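Local coordinates for guanidinopropionase (PDB 3NIQ), which hydrolyses 3-guanidinopropanoate to beta-alanine and urea as a manganese-dependent homohexamer of the arginase family, at residues T22-P27 / S66-V71; I40-D45 / R103-F108; G47-A52 / D155-D160; D81-G86 / S313-A318; Q267-L272 / L307-E312. All blocks are in the same frame, centred on the assembly; numbering follows the deposited sequence.

Contact 1: residues T22-P27 / S66-V71; sequences TFMRLP and SLMRKV
Sulfur and aliphatic carbon make the apolar part of this contact: Met24 SD lies 3.8 Å from Met68 CG and equally near its CB. Both side chains turn at their second torsion (chi2 -63° in each), and the thioether of Met24 therefore meets the root of Met68, whose own sulfur and methyl lead away. Met303 of helix 294-317, Leu39 and Tyr80 also pack on Met24.

The second kind of touch is between Arg25 and Ser66. The methylene part of the arginine runs past the serine hydroxyl, with Arg25 CD 3.5 Å from Ser66 OG, a van der Waals approach. The guanidinium carries on beyond it, and its N-H groups bond to the carbonyls of Ala18 and Ile14.

Polar links between the two loops run through water. One molecule accepts from Ser66 OG at 2.6 Å and donates to Thr22 O at 3.0 Å; a second donates to Met24 O and to Met68 O, joining the two backbones. Within 22-27, backbone bonds from Arg25 N to Thr22 O and from Leu26 N to Phe23 O hold the turn.

Residues 22-27 and 66-71 thus share no direct hydrogen bond. The N-terminal loop and the loop after helix 57-64 are joined by one carbonyl-to-hydroxyl and one carbonyl-to-carbonyl water bridge, and by dispersion, while the polar end of Arg25 is bonded to the N-terminal arm and meets Ser66 through its methylenes.

Contact 2: residues I40-D45 / R103-F108; sequences IGVPWD and RRIEGF
Ile105 CD1 is the tight point of this contact, pressed over one face of the Trp44 indole toward its rim. The methyl stands 3.2 Å above the ring plane and 3.3 Å from Trp44 CE3, with CD2 and CZ3 a little farther off. The same methyl also reaches Val42 CG1 at 3.7 Å, so one isoleucine tip serves both the strand and the loop that follows it. The extended outer bond of Ile105 (chi2 168°) carries CD1 out from the helix to this position. Leu102, Val93 and Leu127 also pack on the indole.

Toward the start of the strand the fit is slimmer. Ile40 CG2 touches the Phe108 ring through CE2 alone, at 3.6 Å, and the two side chains run past each other in opposite directions. Phe108 is partly exposed, and the charged residues of 103-108 do not meet 40-45: Arg103 and Arg104 both pair with Asp100, Glu106 with Arg110, and Arg104 also packs on Phe158 of the fourth subunit.

Pro43, at the centre of an inverse gamma turn, leads the chain from strand to loop. Helix 98-114 lying by its apolar side against strand 37-42 of the parallel sheet is the layered alpha/beta arrangement of the arginase fold.

Contact 3: residues G47-A52 / D155-D160; sequences GTTNRA and DRYFGD
Thr49 points its CG2 methyl into the angle between two aromatic rings and meets them in different ways. The methyl lies over one face of Tyr157, 3.9 Å from CD1, and the threonine side chain crosses that of the tyrosine at about a right angle. Against Phe158 the same methyl comes in at the edge, in the plane of the ring, again 3.9 Å from the nearest carbon, CE2; Thr49 CB adds a looser touch at 4.1 Å from that atom. The methyl thus lies over the CD1-CE1 side of one ring and beside the edge of the other.

The first torsion of Thr49 (chi1 54°) sets OG1 between the backbone N and the carbonyl carbon and leaves CG2 to face the rings. OG1 is hydrogen-bonded to His165 NE2, which probably helps hold the rotation of the side chain. Tyr157 is held at its far end by Asn154, bonded to the hydroxyl. Arg156 NH1 makes a salt bridge to Asp155 OD1 at 3.0 Å, with a long second pairing to Asp160.

Asn94 of the fourth subunit packs on Phe158, Ile96 of that subunit on Thr49, and Ala12 of the fifth on Phe158. The Tyr157 side chain is about 9 Å from a manganese ion, so loop 155-160 lies beside the two-manganese site and, with 47-52, is consistent with the loops at C-terminal strand ends that frame it in arginase-type folds.

Contact 4: residues D81-G86 / S313-A318; sequences DLVRVG and SAARSA
Val83 CG1 rests on the last turns of the C-terminal helix, 3.8 Å from Ala315 N and 3.9 Å from Ala315 CB. Ala314 CB approaches the same methyl less closely, at 4.1 Å. A single branch of the valine thus lies against backbone as well as methyl groups, and the small alanines let the chain come close: Val83 and Ala315 have their CA atoms 6.2 Å apart. The first torsion (chi1 -52°) places CG1 opposite the carbonyl carbon and turns it to the helix.

Val83 is where the chain leaves helix 79-82 before entering strand 85-90, an outermost strand of this chain's parallel sheet, so the contact joins the helix-to-strand connection to helix 294-317, which packs against the sheet of this alpha/beta fold. Val37 of the adjoining strand touches both Val83 and Ala314.

Farther out, backbone bonds of Arg84 with Gln36 and Val37 set the course of the chain just after the valine. On the helix side, Ser317 N bonds to Ser313 O at 3.1 Å, keeping the turn that presents the two alanines, while Ser313 OG pairs with Leu277 N at the start of strand 277-283 and Arg316 NH2 with Leu275 O just before it.

Contact 5: residues Q267-L272 / L307-E312; sequences QLVRGL and LCLLAE
Val269 is the first residue of 267-272 to meet the other helix, and does so chiefly through its backbone: Leu309 CD1 lies 3.2 Å from Val269 O, a close approach of methyl to carbonyl. The side chains are less intimate, Val269 CG1 standing 4.2 Å from the same methyl. That carbonyl also accepts a hydrogen bond from Leu272 N at 2.9 Å, so its polar need is met within the turn that ends the helix. Arg270 directs its charge to Glu305 and to Glu212 of the second subunit. Gly271, past the last helical residue, bonds through its N to Gln267 O. Leu272 follows, its CB touching Leu309 CD1 at 3.9 Å.

The one methyl rests on Val269 O and Leu272 CB together, both at the end of the helix. Leu309 gets it there with CD1 trans about its second torsion (chi2 -174°), reaching straight out from its own helix.

Around this point, Val269 also packs on Met302 and Leu306 one to two turns earlier in helix 294-317, and Leu268 turns to helix 211-230. Helix 262-270 therefore lies between helices 211-230 and 294-317, just before the chain enters strand 277-283 of the central sheet.

Contacts 1, 2, 4 and 5 are buried, whereas contact 3 lies at the surface, near the metal site and other subunits. Contacts 4 and 5 share helix 294-317 and touch, Val83 CG1 lying 3.3 Å from Ala311 O; neither has a hydrogen bond between its segments, and in both a methyl lies against backbone atoms as well as side chains. Contact 2 adds an aromatic face, and reaches the same sheet as contact 4, through neighbouring strands 37-42 and 85-90, without touching it. Phe23 of contact 1 packs on Ile40 and Gly41 of contact 2. Contacts 1 and 3 both join loops but differ: water bridges in one, a methyl between two rings in the other.

Contact 1: residues T22-P27 / S66-V71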
# COMPACT_ATOMS: atom_id res chain seq x y z
N THR A 22 8.85 -13.21 19.58
CA THR A 22 9.82 -14.25 19.23
C THR A 22 9.16 -15.29 18.32
O THR A 22 7.94 -15.35 18.23
CB THR A 22 10.27 -14.99 20.50
OG1 THR A 22 9.11 -15.41 21.21
CG2 THR A 22 11.10 -14.10 21.41
N PHE A 23 9.96 -16.15 17.67
CA PHE A 23 9.37 -17.20 16.84
C PHE A 23 8.36 -18.00 17.67
O PHE A 23 8.70 -18.49 18.74
CB PHE A 23 10.44 -18.14 16.29
CG PHE A 23 11.23 -17.57 15.16
CD1 PHE A 23 10.58 -17.09 14.01
CD2 PHE A 23 12.62 -17.52 15.23
CE1 PHE A 23 11.31 -16.56 12.94
CE2 PHE A 23 13.36 -17.02 14.16
CZ PHE A 23 12.69 -16.51 13.02
N MET A 24 7.14 -18.11 17.15
CA MET A 24 6.05 -18.87 17.78
C MET A 24 5.78 -18.40 19.22
O MET A 24 5.19 -19.13 20.00
CB MET A 24 6.37 -20.38 17.78
CG MET A 24 6.91 -20.94 16.44
SD MET A 24 5.73 -20.78 15.11
CE MET A 24 6.69 -21.48 13.73
N ARG A 25 6.24 -17.18 19.56
CA ARG A 25 6.14 -16.63 20.93
C ARG A 25 6.72 -17.57 21.98
O ARG A 25 6.20 -17.68 23.10
CB ARG A 25 4.68 -16.26 21.29
CG ARG A 25 4.04 -15.29 20.27
CD ARG A 25 2.93 -14.45 20.91
NE ARG A 25 1.78 -15.27 21.27
CZ ARG A 25 0.79 -14.84 22.05
NH1 ARG A 25 0.80 -13.61 22.55
NH2 ARG A 25 -0.21 -15.65 22.33
N LEU A 26 7.82 -18.22 21.63
CA LEU A 26 8.52 -19.10 22.54
C LEU A 26 9.51 -18.27 23.34
O LEU A 26 9.74 -17.09 23.01
CB LEU A 26 9.26 -20.20 21.73
CG LEU A 26 8.39 -21.30 21.11
CD1 LEU A 26 9.08 -21.96 19.92
CD2 LEU A 26 8.01 -22.39 22.11
N PRO A 27 10.09 -18.86 24.41
CA PRO A 27 11.18 -18.17 25.09
C PRO A 27 12.40 -18.03 24.19
O PRO A 27 12.61 -18.86 23.27
CB PRO A 27 11.48 -19.08 26.31
CG PRO A 27 10.25 -19.91 26.49
CD PRO A 27 9.79 -20.15 25.07
N SER A 66 3.24 -15.22 15.51
CA SER A 66 2.29 -15.09 16.61
C SER A 66 0.94 -15.73 16.31
O SER A 66 0.19 -16.03 17.24
CB SER A 66 2.05 -13.60 16.89
OG SER A 66 3.11 -13.12 17.66
N LEU A 67 0.62 -15.92 15.03
CA LEU A 67 -0.69 -16.48 14.67
C LEU A 67 -0.73 -18.00 14.74
O LEU A 67 -1.81 -18.60 14.67
CB LEU A 67 -1.12 -16.03 13.26
CG LEU A 67 -1.11 -14.53 12.95
CD1 LEU A 67 -1.80 -14.25 11.63
CD2 LEU A 67 -1.79 -13.75 14.09
N MET A 68 0.45 -18.62 14.87
CA MET A 68 0.53 -20.08 14.91
C MET A 68 0.07 -20.61 16.26
O MET A 68 0.31 -19.98 17.30
CB MET A 68 1.95 -20.55 14.65
CG MET A 68 2.51 -20.19 13.24
SD MET A 68 1.55 -21.00 11.95
CE MET A 68 0.43 -19.70 11.40
N ARG A 69 -0.59 -21.77 16.24
CA ARG A 69 -1.09 -22.38 17.47
C ARG A 69 -0.22 -23.58 17.88
O ARG A 69 0.86 -23.80 17.30
CB ARG A 69 -2.59 -22.71 17.31
CG ARG A 69 -3.39 -21.46 16.90
CD ARG A 69 -4.91 -21.62 16.96
NE ARG A 69 -5.61 -20.46 16.38
CZ ARG A 69 -5.76 -20.27 15.06
NH1 ARG A 69 -5.27 -21.16 14.20
NH2 ARG A 69 -6.41 -19.20 14.60
N LYS A 70 -0.65 -24.35 18.87
CA LYS A 70 0.22 -25.35 19.47
C LYS A 70 0.21 -26.71 18.78
O LYS A 70 1.14 -27.50 18.94
CB LYS A 70 -0.10 -25.52 20.95
CG LYS A 70 0.26 -24.29 21.81
CD LYS A 70 0.22 -24.58 23.32
CE LYS A 70 -1.17 -24.90 23.83
NZ LYS A 70 -1.26 -24.61 25.30
N VAL A 71 -0.85 -27.01 18.03
CA VAL A 71 -1.02 -28.36 17.52
C VAL A 71 -1.40 -28.38 16.04
O VAL A 71 -2.28 -27.63 15.61
CB VAL A 71 -2.06 -29.16 18.36
CG1 VAL A 71 -2.29 -30.55 17.78
CG2 VAL A 71 -1.61 -29.25 19.83
O HOH W 1 5.66 -13.55 17.65
O HOH W 2 2.63 -20.57 19.14

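Contact 2: residues I40-D45 / R103-F108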
# COMPACT_ATOMS: atom_id res chain seq x y z
N ILE A 40 15.96 -20.22 14.23
CA ILE A 40 17.03 -19.26 14.02
C ILE A 40 16.74 -18.35 12.85
O ILE A 40 16.32 -18.80 11.78
CB ILE A 40 18.38 -20.00 13.73
CG1 ILE A 40 18.74 -20.97 14.87
CG2 ILE A 40 19.52 -18.97 13.53
CD1 ILE A 40 19.51 -22.26 14.37
N GLY A 41 17.01 -17.06 13.04
CA GLY A 41 16.92 -16.13 11.94
C GLY A 41 18.28 -15.91 11.29
O GLY A 41 19.30 -15.85 11.97
N VAL A 42 18.30 -15.80 9.96
CA VAL A 42 19.54 -15.40 9.28
C VAL A 42 19.28 -14.18 8.39
O VAL A 42 19.01 -14.31 7.18
CB VAL A 42 20.13 -16.52 8.48
CG1 VAL A 42 21.53 -16.12 8.04
CG2 VAL A 42 20.14 -17.82 9.31
N PRO A 43 19.38 -13.00 8.99
CA PRO A 43 18.94 -11.76 8.35
C PRO A 43 20.02 -11.25 7.41
O PRO A 43 20.73 -10.31 7.75
CB PRO A 43 18.71 -10.82 9.53
CG PRO A 43 19.69 -11.30 10.59
CD PRO A 43 19.75 -12.79 10.42
N TRP A 44 20.13 -11.86 6.24
CA TRP A 44 21.28 -11.64 5.37
C TRP A 44 20.89 -11.77 3.91
O TRP A 44 20.34 -12.80 3.48
CB TRP A 44 22.37 -12.65 5.74
CG TRP A 44 23.62 -12.52 4.92
CD1 TRP A 44 24.32 -11.38 4.67
CD2 TRP A 44 24.33 -13.58 4.27
NE1 TRP A 44 25.42 -11.66 3.89
CE2 TRP A 44 25.45 -13.00 3.62
CE3 TRP A 44 24.12 -14.97 4.16
CZ2 TRP A 44 26.36 -13.76 2.88
CZ3 TRP A 44 25.05 -15.73 3.43
CH2 TRP A 44 26.16 -15.11 2.81
N ASP A 45 21.12 -10.72 3.13
CA ASP A 45 20.80 -10.78 1.70
C ASP A 45 21.95 -10.29 0.82
O ASP A 45 21.75 -9.82 -0.31
CB ASP A 45 19.46 -10.06 1.38
CG ASP A 45 19.46 -8.58 1.80
OD1 ASP A 45 20.55 -7.99 2.02
OD2 ASP A 45 18.35 -8.02 1.92
N ARG A 103 31.57 -16.59 6.81
CA ARG A 103 32.37 -17.13 7.91
C ARG A 103 31.58 -17.13 9.22
O ARG A 103 31.56 -18.14 9.93
CB ARG A 103 33.66 -16.33 8.09
CG ARG A 103 34.58 -16.89 9.20
CD ARG A 103 35.80 -15.95 9.47
NE ARG A 103 35.35 -14.61 9.88
CZ ARG A 103 35.01 -14.28 11.14
NH1 ARG A 103 35.09 -15.19 12.12
NH2 ARG A 103 34.58 -13.05 11.41
N ARG A 104 30.97 -15.99 9.53
CA ARG A 104 30.32 -15.82 10.83
C ARG A 104 29.10 -16.73 10.94
O ARG A 104 28.87 -17.37 11.98
CB ARG A 104 29.95 -14.35 11.05
CG ARG A 104 31.20 -13.50 11.39
CD ARG A 104 31.02 -12.02 11.08
NE ARG A 104 30.10 -11.38 12.01
CZ ARG A 104 30.12 -10.08 12.30
NH1 ARG A 104 31.01 -9.28 11.73
NH2 ARG A 104 29.24 -9.59 13.16
N ILE A 105 28.35 -16.83 9.85
CA ILE A 105 27.16 -17.67 9.86
C ILE A 105 27.51 -19.13 10.06
O ILE A 105 26.88 -19.81 10.88
CB ILE A 105 26.30 -17.49 8.60
CG1 ILE A 105 25.76 -16.05 8.55
CG2 ILE A 105 25.18 -18.53 8.60
CD1 ILE A 105 25.14 -15.65 7.22
N GLU A 106 28.51 -19.62 9.33
CA GLU A 106 28.93 -21.01 9.49
C GLU A 106 29.39 -21.30 10.94
O GLU A 106 29.08 -22.36 11.49
CB GLU A 106 30.06 -21.38 8.51
CG GLU A 106 30.59 -22.82 8.75
CD GLU A 106 31.72 -23.25 7.80
OE1 GLU A 106 32.05 -22.50 6.85
OE2 GLU A 106 32.25 -24.36 8.01
N GLY A 107 30.14 -20.36 11.52
CA GLY A 107 30.65 -20.51 12.89
C GLY A 107 29.52 -20.70 13.89
O GLY A 107 29.57 -21.56 14.76
N PHE A 108 28.45 -19.92 13.73
CA PHE A 108 27.26 -20.07 14.53
C PHE A 108 26.64 -21.46 14.36
O PHE A 108 26.33 -22.15 15.35
CB PHE A 108 26.25 -18.98 14.14
CG PHE A 108 25.01 -18.97 14.99
CD1 PHE A 108 25.02 -18.38 16.25
CD2 PHE A 108 23.83 -19.51 14.51
CE1 PHE A 108 23.85 -18.35 17.05
CE2 PHE A 108 22.66 -19.50 15.29
CZ PHE A 108 22.67 -18.92 16.57

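Contact 3: residues G47-A52 / D155-D160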
# COMPACT_ATOMS: atom_id res chain seq x y z
N GLY A 47 23.90 -12.02 -0.86
CA GLY A 47 23.93 -12.80 -2.10
C GLY A 47 22.92 -12.34 -3.15
O GLY A 47 22.85 -12.93 -4.25
N THR A 48 22.13 -11.32 -2.85
CA THR A 48 21.03 -10.95 -3.75
C THR A 48 21.49 -10.11 -4.97
O THR A 48 22.04 -9.02 -4.82
CB THR A 48 19.85 -10.27 -2.99
OG1 THR A 48 19.23 -11.26 -2.14
CG2 THR A 48 18.83 -9.76 -3.98
N THR A 49 21.20 -10.63 -6.16
CA THR A 49 21.63 -9.99 -7.41
C THR A 49 20.61 -9.03 -8.01
O THR A 49 20.95 -8.23 -8.88
CB THR A 49 21.99 -11.03 -8.45
OG1 THR A 49 20.89 -11.92 -8.62
CG2 THR A 49 23.22 -11.81 -8.00
N ASN A 50 19.38 -9.11 -7.54
CA ASN A 50 18.29 -8.30 -8.04
C ASN A 50 17.64 -7.48 -6.91
O ASN A 50 18.18 -6.47 -6.48
CB ASN A 50 17.29 -9.22 -8.77
CG ASN A 50 16.09 -8.47 -9.35
OD1 ASN A 50 16.22 -7.42 -10.01
ND2 ASN A 50 14.89 -9.04 -9.12
N ARG A 51 16.48 -7.90 -6.42
CA ARG A 51 15.75 -7.09 -5.42
C ARG A 51 16.13 -7.57 -4.04
O ARG A 51 15.84 -8.70 -3.67
CB ARG A 51 14.23 -7.16 -5.65
CG ARG A 51 13.83 -6.75 -7.07
CD ARG A 51 12.33 -6.46 -7.24
NE ARG A 51 11.49 -7.52 -6.69
CZ ARG A 51 10.18 -7.62 -6.87
NH1 ARG A 51 9.52 -6.73 -7.61
NH2 ARG A 51 9.52 -8.62 -6.30
N ALA A 52 16.83 -6.73 -3.28
CA ALA A 52 17.23 -7.10 -1.93
C ALA A 52 16.09 -6.86 -0.94
O ALA A 52 15.03 -6.37 -1.31
CB ALA A 52 18.48 -6.35 -1.53
N ASP A 155 27.00 -20.92 -11.54
CA ASP A 155 28.42 -21.01 -11.28
C ASP A 155 28.97 -19.66 -10.80
O ASP A 155 29.37 -19.52 -9.64
CB ASP A 155 29.16 -21.54 -12.54
CG ASP A 155 30.66 -21.79 -12.30
OD1 ASP A 155 31.06 -22.11 -11.16
OD2 ASP A 155 31.44 -21.69 -13.27
N ARG A 156 28.99 -18.66 -11.68
CA ARG A 156 29.57 -17.35 -11.35
C ARG A 156 28.63 -16.23 -11.75
O ARG A 156 27.83 -16.39 -12.66
CB ARG A 156 30.92 -17.15 -12.08
CG ARG A 156 32.03 -18.18 -11.78
CD ARG A 156 32.54 -18.06 -10.34
NE ARG A 156 33.83 -18.73 -10.13
CZ ARG A 156 34.00 -19.96 -9.65
NH1 ARG A 156 32.95 -20.72 -9.33
NH2 ARG A 156 35.21 -20.45 -9.49
N TYR A 157 28.72 -15.08 -11.06
CA TYR A 157 27.99 -13.86 -11.44
C TYR A 157 28.95 -12.68 -11.58
O TYR A 157 29.91 -12.56 -10.83
CB TYR A 157 26.94 -13.50 -10.39
CG TYR A 157 25.67 -14.34 -10.41
CD1 TYR A 157 24.50 -13.87 -11.02
CD2 TYR A 157 25.65 -15.60 -9.83
CE1 TYR A 157 23.33 -14.65 -11.04
CE2 TYR A 157 24.49 -16.38 -9.83
CZ TYR A 157 23.34 -15.90 -10.43
OH TYR A 157 22.22 -16.70 -10.41
N PHE A 158 28.67 -11.80 -12.55
CA PHE A 158 29.44 -10.56 -12.74
C PHE A 158 30.95 -10.79 -12.57
O PHE A 158 31.59 -10.15 -11.73
CB PHE A 158 28.96 -9.46 -11.78
CG PHE A 158 27.45 -9.32 -11.69
CD1 PHE A 158 26.74 -8.62 -12.67
CD2 PHE A 158 26.74 -9.88 -10.62
CE1 PHE A 158 25.35 -8.49 -12.59
CE2 PHE A 158 25.34 -9.76 -10.53
CZ PHE A 158 24.64 -9.07 -11.51
N GLY A 159 31.50 -11.73 -13.34
CA GLY A 159 32.93 -12.04 -13.24
C GLY A 159 33.20 -13.34 -12.50
O GLY A 159 32.70 -14.40 -12.87
N ASP A 160 34.00 -13.25 -11.44
CA ASP A 160 34.38 -14.44 -10.69
C ASP A 160 33.94 -14.38 -9.24
O ASP A 160 34.74 -14.49 -8.31
CB ASP A 160 35.89 -14.71 -10.84
CG ASP A 160 36.23 -15.33 -12.19
OD1 ASP A 160 35.47 -16.22 -12.66
OD2 ASP A 160 37.25 -14.92 -12.80

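Contact 4: residues D81-G86 / S313-A318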
# COMPACT_ATOMS: atom_id res chain seq x y z
N ASP A 81 5.49 -30.18 22.98
CA ASP A 81 5.38 -31.30 23.93
C ASP A 81 6.35 -32.40 23.57
O ASP A 81 6.99 -32.97 24.45
CB ASP A 81 3.95 -31.86 24.02
CG ASP A 81 2.97 -30.89 24.67
OD1 ASP A 81 3.40 -30.05 25.48
OD2 ASP A 81 1.77 -30.96 24.35
N LEU A 82 6.48 -32.67 22.27
CA LEU A 82 7.40 -33.70 21.79
C LEU A 82 8.85 -33.43 22.16
O LEU A 82 9.54 -34.32 22.64
CB LEU A 82 7.31 -33.88 20.27
CG LEU A 82 6.22 -34.78 19.74
CD1 LEU A 82 6.50 -35.05 18.25
CD2 LEU A 82 6.19 -36.09 20.56
N VAL A 83 9.32 -32.20 21.93
CA VAL A 83 10.75 -31.87 22.14
C VAL A 83 10.90 -30.44 22.63
O VAL A 83 9.91 -29.69 22.68
CB VAL A 83 11.59 -32.05 20.84
CG1 VAL A 83 11.38 -33.44 20.25
CG2 VAL A 83 11.24 -30.97 19.81
N ARG A 84 12.12 -30.06 22.99
CA ARG A 84 12.41 -28.70 23.41
C ARG A 84 12.70 -27.79 22.21
O ARG A 84 13.68 -28.00 21.48
CB ARG A 84 13.58 -28.69 24.39
CG ARG A 84 13.34 -29.54 25.65
CD ARG A 84 14.61 -29.61 26.51
NE ARG A 84 15.10 -28.25 26.76
CZ ARG A 84 14.74 -27.48 27.79
NH1 ARG A 84 13.87 -27.93 28.69
NH2 ARG A 84 15.26 -26.26 27.91
N VAL A 85 11.85 -26.78 22.05
CA VAL A 85 11.93 -25.81 20.95
C VAL A 85 12.11 -24.41 21.53
O VAL A 85 11.52 -24.06 22.56
CB VAL A 85 10.65 -25.83 20.07
CG1 VAL A 85 10.87 -25.06 18.75
CG2 VAL A 85 10.25 -27.27 19.74
N GLY A 86 12.94 -23.61 20.87
CA GLY A 86 13.18 -22.25 21.34
C GLY A 86 13.63 -21.31 20.25
O GLY A 86 14.05 -21.75 19.17
N SER A 313 11.59 -36.01 14.18
CA SER A 313 12.94 -36.53 13.96
C SER A 313 13.78 -36.38 15.21
O SER A 313 14.45 -37.32 15.62
CB SER A 313 13.63 -35.86 12.77
OG SER A 313 13.05 -36.27 11.54
N ALA A 314 13.74 -35.20 15.83
CA ALA A 314 14.49 -34.97 17.07
C ALA A 314 14.03 -35.92 18.19
O ALA A 314 14.83 -36.31 19.05
CB ALA A 314 14.40 -33.52 17.52
N ALA A 315 12.75 -36.28 18.16
CA ALA A 315 12.17 -37.14 19.20
C ALA A 315 12.70 -38.56 19.03
O ALA A 315 13.06 -39.20 20.02
CB ALA A 315 10.62 -37.12 19.14
N ARG A 316 12.78 -39.02 17.78
CA ARG A 316 13.26 -40.37 17.49
C ARG A 316 14.75 -40.51 17.80
O ARG A 316 15.16 -41.50 18.39
CB ARG A 316 12.99 -40.76 16.04
CG ARG A 316 11.53 -41.09 15.71
CD ARG A 316 11.42 -41.76 14.32
NE ARG A 316 12.31 -41.11 13.35
CZ ARG A 316 11.95 -40.13 12.53
NH1 ARG A 316 10.69 -39.68 12.51
NH2 ARG A 316 12.87 -39.58 11.71
N SER A 317 15.55 -39.52 17.43
CA SER A 317 16.99 -39.62 17.66
C SER A 317 17.37 -39.54 19.15
O SER A 317 18.39 -40.10 19.57
CB SER A 317 17.77 -38.61 16.81
OG SER A 317 17.75 -37.34 17.42
N ALA A 318 16.54 -38.86 19.95
CA ALA A 318 16.73 -38.80 21.41
C ALA A 318 16.49 -40.17 22.06
O ALA A 318 15.69 -40.96 21.56
CB ALA A 318 15.80 -37.77 22.01

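Contact 5: residues Q267-L272 / L307-E312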
# COMPACT_ATOMS: atom_id res chain seq x y z
N GLN A 267 0.61 -29.47 1.49
CA GLN A 267 0.41 -30.90 1.22
C GLN A 267 1.75 -31.59 0.94
O GLN A 267 2.00 -32.70 1.40
CB GLN A 267 -0.52 -31.11 0.02
CG GLN A 267 -1.96 -30.60 0.24
CD GLN A 267 -2.80 -30.61 -1.04
OE1 GLN A 267 -2.31 -30.31 -2.14
NE2 GLN A 267 -4.08 -30.92 -0.90
N LEU A 268 2.62 -30.94 0.18
CA LEU A 268 3.91 -31.57 -0.14
C LEU A 268 4.77 -31.71 1.11
O LEU A 268 5.36 -32.77 1.36
CB LEU A 268 4.62 -30.80 -1.24
CG LEU A 268 3.90 -30.91 -2.58
CD1 LEU A 268 4.36 -29.82 -3.53
CD2 LEU A 268 4.17 -32.28 -3.21
N VAL A 269 4.83 -30.65 1.92
CA VAL A 269 5.64 -30.69 3.14
C VAL A 269 5.11 -31.74 4.14
O VAL A 269 5.89 -32.52 4.71
CB VAL A 269 5.79 -29.28 3.77
CG1 VAL A 269 6.37 -29.36 5.17
CG2 VAL A 269 6.70 -28.45 2.89
N ARG A 270 3.81 -31.77 4.35
CA ARG A 270 3.20 -32.78 5.23
C ARG A 270 3.56 -34.22 4.84
O ARG A 270 3.79 -35.06 5.69
CB ARG A 270 1.68 -32.60 5.27
CG ARG A 270 1.25 -31.38 6.10
CD ARG A 270 -0.17 -30.93 5.75
NE ARG A 270 -0.48 -29.64 6.34
CZ ARG A 270 -1.65 -29.04 6.24
NH1 ARG A 270 -2.65 -29.63 5.60
NH2 ARG A 270 -1.84 -27.84 6.81
N GLY A 271 3.61 -34.49 3.54
CA GLY A 271 3.97 -35.81 3.01
C GLY A 271 5.44 -36.20 3.20
O GLY A 271 5.85 -37.32 2.86
N LEU A 272 6.22 -35.28 3.78
CA LEU A 272 7.61 -35.56 4.12
C LEU A 272 7.75 -36.20 5.51
O LEU A 272 8.86 -36.48 5.97
CB LEU A 272 8.46 -34.29 4.03
CG LEU A 272 8.51 -33.67 2.64
CD1 LEU A 272 9.41 -32.43 2.62
CD2 LEU A 272 9.00 -34.66 1.61
N LEU A 307 8.47 -27.49 11.46
CA LEU A 307 8.78 -27.70 12.86
C LEU A 307 8.18 -29.02 13.34
O LEU A 307 8.81 -29.78 14.07
CB LEU A 307 8.26 -26.54 13.73
CG LEU A 307 8.21 -26.75 15.25
CD1 LEU A 307 9.59 -27.12 15.82
CD2 LEU A 307 7.67 -25.51 15.95
N CYS A 308 6.95 -29.27 12.95
CA CYS A 308 6.26 -30.48 13.39
C CYS A 308 7.04 -31.71 12.96
O CYS A 308 7.15 -32.67 13.72
CB CYS A 308 4.83 -30.52 12.87
SG CYS A 308 3.78 -29.26 13.66
N LEU A 309 7.59 -31.68 11.75
CA LEU A 309 8.34 -32.82 11.24
C LEU A 309 9.72 -32.94 11.87
O LEU A 309 10.17 -34.05 12.17
CB LEU A 309 8.45 -32.77 9.72
CG LEU A 309 7.14 -32.65 8.95
CD1 LEU A 309 7.42 -32.74 7.46
CD2 LEU A 309 6.14 -33.73 9.40
N LEU A 310 10.38 -31.81 12.09
CA LEU A 310 11.67 -31.85 12.77
C LEU A 310 11.52 -32.30 14.23
O LEU A 310 12.38 -33.00 14.75
CB LEU A 310 12.36 -30.49 12.74
CG LEU A 310 12.79 -29.97 11.37
CD1 LEU A 310 13.15 -28.49 11.48
CD2 LEU A 310 14.01 -30.78 10.88
N ALA A 311 10.46 -31.86 14.89
CA ALA A 311 10.19 -32.33 16.25
C ALA A 311 10.17 -33.86 16.28
O ALA A 311 10.79 -34.46 17.17
CB ALA A 311 8.87 -31.76 16.77
N GLU A 312 9.47 -34.49 15.34
CA GLU A 312 9.41 -35.95 15.29
C GLU A 312 10.79 -36.58 15.08
O GLU A 312 11.12 -37.57 15.72
CB GLU A 312 8.43 -36.45 14.23
CG GLU A 312 6.96 -36.24 14.58
CD GLU A 312 6.03 -37.16 13.81
OE1 GLU A 312 5.05 -37.63 14.43
OE2 GLU A 312 6.23 -37.38 12.60